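Local coordinates for protein REP-associated tyrosine transposase (Escherichia coli, PDB 4ER8) that binds the hairpins of repetitive extragenic palindromes and catalyses single-strand cleavage and recombination of the mosaic DNA elements that contain them, at residues Val18-Asn22 and Asn92-Pro96; Leu56-His61 and Asn119-Trp125. One frame throughout, in Å; residues are numbered along the deposited sequence.

Contact 1 (Val18-Asn22 and Asn92-Pro96); sequences VNLRN and NIWQP. With nucleotides of chain B.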
ATOM      1  N   VAL A  18       1.204   4.993  -2.363  1.00 35.47           N
ATOM      2  CA  VAL A  18       0.886   6.316  -1.843  1.00 35.99           C
ATOM      3  C   VAL A  18       2.134   6.814  -1.093  1.00 37.68           C
ATOM      4  O   VAL A  18       2.699   6.127  -0.210  1.00 38.17           O
ATOM      5  CB  VAL A  18      -0.298   6.251  -0.944  1.00 35.82           C
ATOM      6  CG1 VAL A  18      -0.477   7.528  -0.247  1.00 37.05           C
ATOM      7  CG2 VAL A  18      -1.570   5.843  -1.722  1.00 36.19           C
ATOM      8  N   ASN A  19       2.596   7.992  -1.490  1.00 38.82           N
ATOM      9  CA  ASN A  19       3.801   8.549  -0.935  1.00 39.32           C
ATOM     10  C   ASN A  19       3.503   9.752  -0.100  1.00 40.23           C
ATOM     11  O   ASN A  19       2.625  10.559  -0.410  1.00 39.45           O
ATOM     12  CB  ASN A  19       4.758   8.985  -2.030  1.00 39.54           C
ATOM     13  CG  ASN A  19       5.329   7.826  -2.820  1.00 40.72           C
ATOM     14  OD1 ASN A  19       5.138   7.757  -4.024  1.00 40.88           O
ATOM     15  ND2 ASN A  19       6.049   6.926  -2.158  1.00 45.24           N
ATOM     16  N   LEU A  20       4.267   9.864   0.975  1.00 42.26           N
ATOM     17  CA  LEU A  20       4.336  11.074   1.750  1.00 43.72           C
ATOM     18  C   LEU A  20       5.202  12.008   0.913  1.00 45.46           C
ATOM     19  O   LEU A  20       6.182  11.549   0.251  1.00 45.29           O
ATOM     20  CB  LEU A  20       5.001  10.772   3.077  1.00 43.01           C
ATOM     21  CG  LEU A  20       4.200  11.163   4.301  1.00 43.24           C
ATOM     22  CD1 LEU A  20       2.718  10.909   4.100  1.00 42.59           C
ATOM     23  CD2 LEU A  20       4.722  10.391   5.461  1.00 42.42           C
ATOM     24  N   ARG A  21       4.814  13.288   0.918  1.00 46.97           N
ATOM     25  CA  ARG A  21       5.520  14.374   0.226  1.00 48.97           C
ATOM     26  C   ARG A  21       7.010  14.497   0.622  1.00 49.62           C
ATOM     27  O   ARG A  21       7.857  14.691  -0.233  1.00 49.21           O
ATOM     28  CB  ARG A  21       4.780  15.696   0.466  1.00 49.06           C
ATOM     29  CG  ARG A  21       5.254  16.851  -0.390  1.00 50.74           C
ATOM     30  CD  ARG A  21       4.108  17.736  -0.822  1.00 52.19           C
ATOM     31  NE  ARG A  21       4.117  17.808  -2.282  1.00 54.58           N
ATOM     32  CZ  ARG A  21       3.063  18.155  -3.006  1.00 54.94           C
ATOM     33  NH1 ARG A  21       1.918  18.482  -2.426  1.00 55.71           N
ATOM     34  NH2 ARG A  21       3.142  18.153  -4.314  1.00 57.37           N
ATOM     35  N   ASN A  22       7.299  14.327   1.914  1.00 51.60           N
ATOM     36  CA  ASN A  22       8.635  14.531   2.524  1.00 52.72           C
ATOM     37  C   ASN A  22       9.479  13.228   2.685  1.00 53.71           C
ATOM     38  O   ASN A  22       9.142  12.323   3.461  1.00 53.44           O
ATOM     39  CB  ASN A  22       8.429  15.301   3.857  1.00 52.44           C
ATOM     40  CG  ASN A  22       9.687  15.397   4.734  1.00 51.36           C
ATOM     41  OD1 ASN A  22      10.837  15.279   4.285  1.00 44.33           O
ATOM     42  ND2 ASN A  22       9.446  15.629   6.019  1.00 51.24           N
ATOM     43  N   ASN A  92      -1.036  19.070   4.324  1.00 61.93           N
ATOM     44  CA  ASN A  92      -0.329  18.868   3.056  1.00 59.93           C
ATOM     45  C   ASN A  92       0.835  17.856   3.123  1.00 57.81           C
ATOM     46  O   ASN A  92       1.918  18.081   2.586  1.00 57.11           O
ATOM     47  CB  ASN A  92       0.178  20.216   2.524  1.00 60.40           C
ATOM     48  CG  ASN A  92       0.894  20.079   1.191  1.00 62.76           C
ATOM     49  OD1 ASN A  92       0.509  19.252   0.348  1.00 64.18           O
ATOM     50  ND2 ASN A  92       1.958  20.876   0.992  1.00 63.88           N
ATOM     51  N   ILE A  93       0.604  16.730   3.776  1.00 55.61           N
ATOM     52  CA  ILE A  93       1.655  15.720   3.895  1.00 53.46           C
ATOM     53  C   ILE A  93       1.774  14.766   2.699  1.00 51.82           C
ATOM     54  O   ILE A  93       2.858  14.275   2.427  1.00 51.93           O
ATOM     55  CB  ILE A  93       1.465  14.886   5.171  1.00 53.88           C
ATOM     56  CG1 ILE A  93       0.119  14.123   5.125  1.00 52.83           C
ATOM     57  CG2 ILE A  93       1.615  15.798   6.398  1.00 53.11           C
ATOM     58  CD1 ILE A  93      -0.254  13.372   6.408  1.00 51.80           C
ATOM     59  N   TRP A  94       0.659  14.514   2.009  1.00 49.30           N
ATOM     60  CA  TRP A  94       0.573  13.504   0.947  1.00 46.77           C
ATOM     61  C   TRP A  94       1.127  13.927  -0.394  1.00 44.38           C
ATOM     62  O   TRP A  94       0.845  15.020  -0.840  1.00 43.85           O
ATOM     63  CB  TRP A  94      -0.903  13.148   0.731  1.00 47.03           C
ATOM     64  CG  TRP A  94      -1.490  12.479   1.951  1.00 50.13           C
ATOM     65  CD1 TRP A  94      -2.468  12.972   2.784  1.00 51.58           C
ATOM     66  CD2 TRP A  94      -1.092  11.214   2.505  1.00 50.47           C
ATOM     67  NE1 TRP A  94      -2.701  12.080   3.818  1.00 52.58           N
ATOM     68  CE2 TRP A  94      -1.878  10.995   3.662  1.00 51.82           C
ATOM     69  CE3 TRP A  94      -0.155  10.243   2.126  1.00 51.63           C
ATOM     70  CZ2 TRP A  94      -1.759   9.840   4.442  1.00 53.36           C
ATOM     71  CZ3 TRP A  94      -0.034   9.087   2.899  1.00 53.42           C
ATOM     72  CH2 TRP A  94      -0.830   8.900   4.048  1.00 54.46           C
ATOM     73  N   GLN A  95       1.859  13.059  -1.085  1.00 41.93           N
ATOM     74  CA  GLN A  95       1.930  13.249  -2.536  1.00 40.04           C
ATOM     75  C   GLN A  95       0.493  13.176  -3.103  1.00 39.37           C
ATOM     76  O   GLN A  95      -0.264  12.258  -2.808  1.00 40.00           O
ATOM     77  CB  GLN A  95       2.887  12.286  -3.253  1.00 39.19           C
ATOM     78  CG  GLN A  95       2.568  12.116  -4.740  1.00 37.07           C
ATOM     79  CD  GLN A  95       3.690  11.546  -5.551  1.00 36.54           C
ATOM     80  OE1 GLN A  95       4.515  10.794  -5.051  1.00 42.74           O
ATOM     81  NE2 GLN A  95       3.735  11.889  -6.819  1.00 37.02           N
ATOM     82  N   PRO A  96       0.086  14.202  -3.848  1.00 38.66           N
ATOM     83  CA  PRO A  96      -1.258  14.212  -4.390  1.00 38.18           C
ATOM     84  C   PRO A  96      -1.571  12.930  -5.158  1.00 37.88           C
ATOM     85  O   PRO A  96      -0.673  12.279  -5.716  1.00 37.13           O
ATOM     86  CB  PRO A  96      -1.210  15.412  -5.365  1.00 38.16           C
ATOM     87  CG  PRO A  96      -0.299  16.389  -4.660  1.00 37.11           C
ATOM     88  CD  PRO A  96       0.802  15.461  -4.135  1.00 38.04           C
TER
ATOM     89  P    DG B   5       4.569  17.365  -7.380  1.00 49.30           P
ATOM     90  OP1  DG B   5       5.822  18.111  -7.689  1.00 49.09           O
ATOM     91  OP2  DG B   5       4.128  17.245  -5.989  1.00 48.79           O
ATOM     92  O5'  DG B   5       3.299  17.914  -8.153  1.00 49.21           O
ATOM     93  C5'  DG B   5       2.025  17.442  -7.777  1.00 47.15           C
ATOM     94  C4'  DG B   5       1.141  18.642  -7.559  1.00 47.06           C
ATOM     95  O4'  DG B   5       1.486  19.231  -6.279  1.00 45.18           O
ATOM     96  C3'  DG B   5       1.266  19.802  -8.559  1.00 45.08           C
ATOM     97  O3'  DG B   5      -0.032  20.142  -8.959  1.00 46.07           O
ATOM     98  C2'  DG B   5       1.834  20.957  -7.735  1.00 42.70           C
ATOM     99  C1'  DG B   5       1.245  20.637  -6.379  1.00 42.06           C
ATOM    100  N9   DG B   5       1.820  21.152  -5.144  1.00 39.58           N
ATOM    101  C8   DG B   5       1.085  21.634  -4.074  1.00 38.42           C
ATOM    102  N7   DG B   5       1.842  21.926  -3.048  1.00 38.05           N
ATOM    103  C5   DG B   5       3.145  21.596  -3.481  1.00 38.44           C
ATOM    104  C6   DG B   5       4.408  21.718  -2.817  1.00 40.91           C
ATOM    105  O6   DG B   5       4.624  22.161  -1.670  1.00 43.84           O
ATOM    106  N1   DG B   5       5.496  21.273  -3.580  1.00 39.51           N
ATOM    107  C2   DG B   5       5.387  20.750  -4.852  1.00 39.90           C
ATOM    108  N2   DG B   5       6.546  20.372  -5.431  1.00 40.64           N
ATOM    109  N3   DG B   5       4.221  20.656  -5.504  1.00 39.11           N
ATOM    110  C4   DG B   5       3.148  21.108  -4.760  1.00 37.66           C
ATOM    111  P    DA B   3       1.478   9.734 -16.616  1.00 39.60           P
ATOM    112  OP1  DA B   3       0.485  10.731 -16.214  1.00 39.72           O
ATOM    113  OP2  DA B   3       2.048   9.968 -17.947  1.00 44.55           O
ATOM    114  O5'  DA B   3       2.690   9.421 -15.625  1.00 38.22           O
ATOM    115  C5'  DA B   3       2.490   9.083 -14.270  1.00 39.10           C
ATOM    116  C4'  DA B   3       2.139  10.353 -13.480  1.00 38.96           C
ATOM    117  O4'  DA B   3       1.864  10.016 -12.103  1.00 36.53           O
ATOM    118  C3'  DA B   3       3.167  11.455 -13.433  1.00 36.67           C
ATOM    119  O3'  DA B   3       2.468  12.623 -13.264  1.00 40.56           O
ATOM    120  C2'  DA B   3       3.930  11.112 -12.161  1.00 38.64           C
ATOM    121  C1'  DA B   3       2.782  10.650 -11.255  1.00 38.27           C
ATOM    122  N9   DA B   3       3.023   9.633 -10.226  1.00 36.36           N
ATOM    123  C8   DA B   3       3.870   8.559 -10.263  1.00 35.71           C
ATOM    124  N7   DA B   3       3.821   7.822  -9.179  1.00 35.07           N
ATOM    125  C5   DA B   3       2.890   8.461  -8.372  1.00 34.48           C
ATOM    126  C6   DA B   3       2.386   8.184  -7.077  1.00 35.70           C
ATOM    127  N6   DA B   3       2.749   7.129  -6.290  1.00 35.87           N
ATOM    128  N1   DA B   3       1.441   9.028  -6.621  1.00 34.92           N
ATOM    129  C2   DA B   3       1.070  10.050  -7.376  1.00 34.50           C
ATOM    130  N3   DA B   3       1.490  10.414  -8.578  1.00 34.34           N
ATOM    131  C4   DA B   3       2.391   9.561  -9.020  1.00 33.83           C
ATOM    132  P    DG B   4       3.169  14.097 -13.408  1.00 43.95           P
ATOM    133  OP1  DG B   4       2.065  15.015 -13.756  1.00 44.04           O
ATOM    134  OP2  DG B   4       4.401  13.968 -14.216  1.00 41.59           O
ATOM    135  O5'  DG B   4       3.592  14.541 -11.940  1.00 42.06           O
ATOM    136  C5'  DG B   4       2.669  14.611 -10.886  1.00 42.89           C
ATOM    137  C4'  DG B   4       3.450  14.577  -9.586  1.00 43.96           C
ATOM    138  O4'  DG B   4       4.168  13.315  -9.576  1.00 45.06           O
ATOM    139  C3'  DG B   4       4.526  15.654  -9.400  1.00 43.89           C
ATOM    140  O3'  DG B   4       4.659  15.886  -8.027  1.00 46.20           O
ATOM    141  C2'  DG B   4       5.796  14.970  -9.905  1.00 41.98           C
ATOM    142  C1'  DG B   4       5.569  13.572  -9.343  1.00 42.60           C
ATOM    143  N9   DG B   4       6.332  12.476  -9.971  1.00 39.55           N
ATOM    144  C8   DG B   4       6.954  12.469 -11.194  1.00 38.15           C
ATOM    145  N7   DG B   4       7.533  11.346 -11.508  1.00 36.38           N
ATOM    146  C5   DG B   4       7.272  10.536 -10.411  1.00 37.89           C
ATOM    147  C6   DG B   4       7.633   9.168 -10.159  1.00 39.52           C
ATOM    148  O6   DG B   4       8.294   8.411 -10.912  1.00 40.71           O
ATOM    149  N1   DG B   4       7.162   8.677  -8.926  1.00 32.55           N
ATOM    150  C2   DG B   4       6.413   9.419  -8.072  1.00 32.77           C
ATOM    151  N2   DG B   4       6.076   8.812  -6.931  1.00 31.05           N
ATOM    152  N3   DG B   4       6.066  10.697  -8.285  1.00 36.68           N
ATOM    153  C4   DG B   4       6.524  11.201  -9.472  1.00 37.05           C
TER
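The guanidinium of Arg-21 lies between protein and DNA: Pro-96 CD is over one face, the guanine of DG5 of chain B over the opposite face, and Asn-92 OD1 meets it at the edge, though the exact place of NH2 is uncertain. The second flat group, the indole of Trp-94, has Leu-20 CD1 over a face, 3.9 Å from the centroid of the six-membered ring, a CH-pi contact. Between these two groups the backbones join in a single beta bridge, Leu-20 with Trp-94, where the loop before strand 99-102 pairs with the end of strand 13-19 in this RNA-recognition-motif-like HUH fold. Two backbone bonds make the bridge, Gln-95 N to Asn-19 O and Arg-21 N to Ile-93 O, each 2.7 Å long. Arg-21 NH1 donates to a lone pair of Asn-92 OD1 over 3.2 Å, only 7° out of the guanidinium plane.

The side chain of Gln-95, with CG anti to the backbone N (chi1 158°) and extended beyond it, reads the base of DG4 of chain B through two nearly straight bonds. Its OE1 accepts from DG4 N2 at 3.1 Å, while its NE2 donates to DG4 N3 at 3.0 Å with an N-H...N angle of 170°.

Contact 2 (Leu56-His61 and Asn119-Trp125); sequences LPEHMH and NPVKHGW. With NI (nickel (II) ion), chain C.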
ATOM      1  N   LEU A  56       5.797   2.000   4.899  1.00 41.40           N
ATOM      2  CA  LEU A  56       7.162   2.343   5.136  1.00 42.23           C
ATOM      3  C   LEU A  56       7.100   3.630   5.930  1.00 43.26           C
ATOM      4  O   LEU A  56       5.989   4.141   6.165  1.00 44.02           O
ATOM      5  CB  LEU A  56       7.950   2.406   3.827  1.00 42.03           C
ATOM      6  CG  LEU A  56       8.054   0.920   3.423  1.00 42.39           C
ATOM      7  CD1 LEU A  56       7.147   0.558   2.251  1.00 40.75           C
ATOM      8  CD2 LEU A  56       9.477   0.459   3.177  1.00 40.42           C
ATOM      9  N   PRO A  57       8.254   4.133   6.403  1.00 43.58           N
ATOM     10  CA  PRO A  57       8.139   5.346   7.200  1.00 44.15           C
ATOM     11  C   PRO A  57       7.532   6.469   6.398  1.00 44.45           C
ATOM     12  O   PRO A  57       6.752   7.241   6.947  1.00 45.21           O
ATOM     13  CB  PRO A  57       9.585   5.675   7.561  1.00 44.75           C
ATOM     14  CG  PRO A  57      10.349   4.378   7.331  1.00 44.95           C
ATOM     15  CD  PRO A  57       9.653   3.723   6.195  1.00 43.41           C
ATOM     16  N   GLU A  58       7.827   6.530   5.100  1.00 44.21           N
ATOM     17  CA  GLU A  58       7.352   7.656   4.268  1.00 44.31           C
ATOM     18  C   GLU A  58       6.522   7.349   3.012  1.00 43.32           C
ATOM     19  O   GLU A  58       6.336   8.246   2.196  1.00 44.19           O
ATOM     20  CB  GLU A  58       8.526   8.562   3.863  1.00 44.57           C
ATOM     21  CG  GLU A  58       9.783   7.801   3.427  1.00 47.48           C
ATOM     22  CD  GLU A  58       9.511   6.795   2.338  1.00 50.96           C
ATOM     23  OE1 GLU A  58       9.532   5.578   2.615  1.00 54.86           O
ATOM     24  OE2 GLU A  58       9.271   7.213   1.196  1.00 53.86           O
ATOM     25  N   HIS A  59       6.025   6.125   2.847  1.00 41.83           N
ATOM     26  CA  HIS A  59       5.153   5.763   1.721  1.00 39.70           C
ATOM     27  C   HIS A  59       4.641   4.366   1.957  1.00 39.80           C
ATOM     28  O   HIS A  59       5.106   3.675   2.871  1.00 40.02           O
ATOM     29  CB  HIS A  59       5.903   5.839   0.375  1.00 39.03           C
ATOM     30  CG  HIS A  59       6.803   4.675   0.074  1.00 38.25           C
ATOM     31  ND1 HIS A  59       7.977   4.431   0.760  1.00 38.35           N
ATOM     32  CD2 HIS A  59       6.739   3.731  -0.900  1.00 37.14           C
ATOM     33  CE1 HIS A  59       8.585   3.377   0.229  1.00 38.37           C
ATOM     34  NE2 HIS A  59       7.843   2.922  -0.769  1.00 34.95           N
ATOM     35  N   MET A  60       3.688   3.936   1.149  1.00 38.80           N
ATOM     36  CA  MET A  60       3.150   2.624   1.323  1.00 38.43           C
ATOM     37  C   MET A  60       2.748   2.105  -0.030  1.00 38.32           C
ATOM     38  O   MET A  60       2.515   2.899  -0.952  1.00 39.58           O
ATOM     39  CB  MET A  60       1.978   2.644   2.311  1.00 38.07           C
ATOM     40  CG  MET A  60       0.719   3.392   1.923  1.00 40.83           C
ATOM     41  SD  MET A  60      -0.294   3.863   3.418  1.00 45.04           S
ATOM     42  CE  MET A  60      -1.546   4.826   2.662  1.00 44.49           C
ATOM     43  N   HIS A  61       2.696   0.782  -0.155  1.00 36.91           N
ATOM     44  CA  HIS A  61       2.202   0.108  -1.330  1.00 35.27           C
ATOM     45  C   HIS A  61       1.165  -0.871  -0.878  1.00 34.96           C
ATOM     46  O   HIS A  61       1.322  -1.472   0.189  1.00 34.79           O
ATOM     47  CB  HIS A  61       3.307  -0.706  -1.948  1.00 34.86           C
ATOM     48  CG  HIS A  61       4.517   0.078  -2.305  1.00 34.93           C
ATOM     49  ND1 HIS A  61       4.598   0.844  -3.450  1.00 37.37           N
ATOM     50  CD2 HIS A  61       5.715   0.195  -1.690  1.00 36.03           C
ATOM     51  CE1 HIS A  61       5.785   1.424  -3.512  1.00 34.21           C
ATOM     52  NE2 HIS A  61       6.489   1.036  -2.463  1.00 36.83           N
ATOM     53  N   ASN A 119       9.571  -5.013  -0.257  1.00 38.42           N
ATOM     54  CA  ASN A 119       9.882  -3.613  -0.367  1.00 38.36           C
ATOM     55  C   ASN A 119      10.789  -3.085   0.772  1.00 38.60           C
ATOM     56  O   ASN A 119      11.788  -2.393   0.521  1.00 37.43           O
ATOM     57  CB  ASN A 119       8.603  -2.816  -0.459  1.00 37.59           C
ATOM     58  CG  ASN A 119       8.745  -1.661  -1.338  1.00 37.31           C
ATOM     59  OD1 ASN A 119       8.280  -0.565  -1.026  1.00 38.76           O
ATOM     60  ND2 ASN A 119       9.405  -1.873  -2.471  1.00 37.20           N
ATOM     61  N   PRO A 120      10.456  -3.435   2.029  1.00 38.93           N
ATOM     62  CA  PRO A 120      11.275  -2.876   3.128  1.00 39.12           C
ATOM     63  C   PRO A 120      12.747  -3.150   2.891  1.00 40.58           C
ATOM     64  O   PRO A 120      13.622  -2.392   3.368  1.00 41.30           O
ATOM     65  CB  PRO A 120      10.773  -3.618   4.343  1.00 38.32           C
ATOM     66  CG  PRO A 120       9.280  -3.850   4.015  1.00 38.52           C
ATOM     67  CD  PRO A 120       9.240  -4.120   2.511  1.00 37.84           C
ATOM     68  N   VAL A 121      13.021  -4.201   2.117  1.00 41.30           N
ATOM     69  CA  VAL A 121      14.397  -4.637   1.886  1.00 41.70           C
ATOM     70  C   VAL A 121      14.940  -3.841   0.734  1.00 42.32           C
ATOM     71  O   VAL A 121      16.005  -3.275   0.843  1.00 43.33           O
ATOM     72  CB  VAL A 121      14.498  -6.170   1.637  1.00 41.47           C
ATOM     73  CG1 VAL A 121      15.830  -6.584   1.002  1.00 40.03           C
ATOM     74  CG2 VAL A 121      14.285  -6.903   2.908  1.00 43.09           C
ATOM     75  N   LYS A 122      14.212  -3.776  -0.367  1.00 43.03           N
ATOM     76  CA  LYS A 122      14.604  -2.872  -1.468  1.00 43.94           C
ATOM     77  C   LYS A 122      14.926  -1.456  -0.969  1.00 44.43           C
ATOM     78  O   LYS A 122      15.805  -0.815  -1.486  1.00 44.53           O
ATOM     79  CB  LYS A 122      13.500  -2.816  -2.544  1.00 43.68           C
ATOM     80  CG  LYS A 122      13.723  -1.813  -3.672  1.00 43.62           C
ATOM     81  CD  LYS A 122      12.445  -1.583  -4.508  1.00 41.91           C
ATOM     82  CE  LYS A 122      12.734  -0.785  -5.784  1.00 40.80           C
ATOM     83  NZ  LYS A 122      13.623  -1.466  -6.796  1.00 38.56           N
ATOM     84  N   HIS A 123      14.232  -0.977   0.050  1.00 45.66           N
ATOM     85  CA  HIS A 123      14.411   0.401   0.435  1.00 47.48           C
ATOM     86  C   HIS A 123      15.552   0.583   1.452  1.00 48.78           C
ATOM     87  O   HIS A 123      15.906   1.726   1.817  1.00 48.50           O
ATOM     88  CB  HIS A 123      13.104   0.989   0.948  1.00 47.15           C
ATOM     89  CG  HIS A 123      12.107   1.296  -0.131  1.00 49.07           C
ATOM     90  ND1 HIS A 123      12.350   2.211  -1.138  1.00 49.86           N
ATOM     91  CD2 HIS A 123      10.839   0.852  -0.325  1.00 50.00           C
ATOM     92  CE1 HIS A 123      11.280   2.304  -1.914  1.00 51.13           C
ATOM     93  NE2 HIS A 123      10.351   1.487  -1.445  1.00 51.95           N
ATOM     94  N   GLY A 124      16.120  -0.542   1.893  1.00 49.46           N
ATOM     95  CA  GLY A 124      17.305  -0.538   2.748  1.00 50.55           C
ATOM     96  C   GLY A 124      17.001  -0.518   4.230  1.00 51.49           C
ATOM     97  O   GLY A 124      17.909  -0.415   5.050  1.00 52.18           O
ATOM     98  N   TRP A 125      15.727  -0.603   4.589  1.00 51.94           N
ATOM     99  CA  TRP A 125      15.357  -0.631   5.996  1.00 52.45           C
ATOM    100  C   TRP A 125      15.818  -1.899   6.702  1.00 52.50           C
ATOM    101  O   TRP A 125      16.283  -1.826   7.830  1.00 52.76           O
ATOM    102  CB  TRP A 125      13.847  -0.429   6.187  1.00 52.08           C
ATOM    103  CG  TRP A 125      13.381   0.895   5.645  1.00 54.09           C
ATOM    104  CD1 TRP A 125      12.637   1.106   4.515  1.00 53.86           C
ATOM    105  CD2 TRP A 125      13.669   2.201   6.181  1.00 54.16           C
ATOM    106  NE1 TRP A 125      12.419   2.444   4.338  1.00 52.42           N
ATOM    107  CE2 TRP A 125      13.039   3.143   5.338  1.00 52.53           C
ATOM    108  CE3 TRP A 125      14.390   2.666   7.300  1.00 53.40           C
ATOM    109  CZ2 TRP A 125      13.120   4.539   5.560  1.00 53.90           C
ATOM    110  CZ3 TRP A 125      14.460   4.071   7.532  1.00 54.36           C
ATOM    111  CH2 TRP A 125      13.825   4.978   6.659  1.00 53.67           C
TER
HETATM  112 NI    NI C 201       8.412   1.351  -2.022  1.00 38.93          NI
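His-59, His-61, Asn-119 and His-123 converge on one nickel ion, two ligands from each segment. His-59 NE2 binds it at 2.1 Å, His-61 NE2 and His-123 NE2 each at 2.0 Å, and Asn-119 OD1 at 2.2 Å; both carboxylate oxygens of Glu-161 complete the shell. Bound to the same ion, the imidazoles of His-59 and His-123 form an offset edge-to-face pair, planes at 84°, with the edge of His-59 toward the face of His-123.

In the second shell, His-59 ND1 donates to Glu-58 OE1 over 2.7 Å, on the syn side of the carboxylate and close to the ring plane, which helps fix the ring's rotation. Glu-58 is held in turn by a salt bridge to Arg-162, and His-61 ND1 is hydrogen-bonded to Thr-17 OG1. Leu-56 packs beside this cluster, its CD1 over a face of the His-59 ring and its CD2 3.5 Å from Trp-125 CD1. Farther out, Pro-57 CG sits over the indole face of Trp-125, 3.6 Å from the six-ring centroid, just beyond the Schellman motif at Gly-124. His-59 and His-61 flanking the hydrophobic Met-60 on a strand form the HUH motif, which with Asn-119 and His-123 from the end region of helix 106-122 makes the metal site of an HUH nuclease.

In the fold
Contacts 1 and 2 have centres about 15 Å apart and meet through the central antiparallel sheet, where strands 13-19 and 59-65 are neighbours. Their segments alternate along the chain: 18-22, 56-61, 92-96, then 119-125. Val-18 O to Met-60 N, 2.8 Å, and Leu-20 N to Glu-58 O, 2.9 Å, are probable hydrogen bonds that tie the two directly. From this shared seam, contact 1 reaches to the loop after helix 73-87, whereas contact 2 reaches to the end of helix 106-122. A DNA-reading site and the metal site thus flank one pair of strands, a layout consistent with REP recognition being coupled to the positioning of DNA for cleavage.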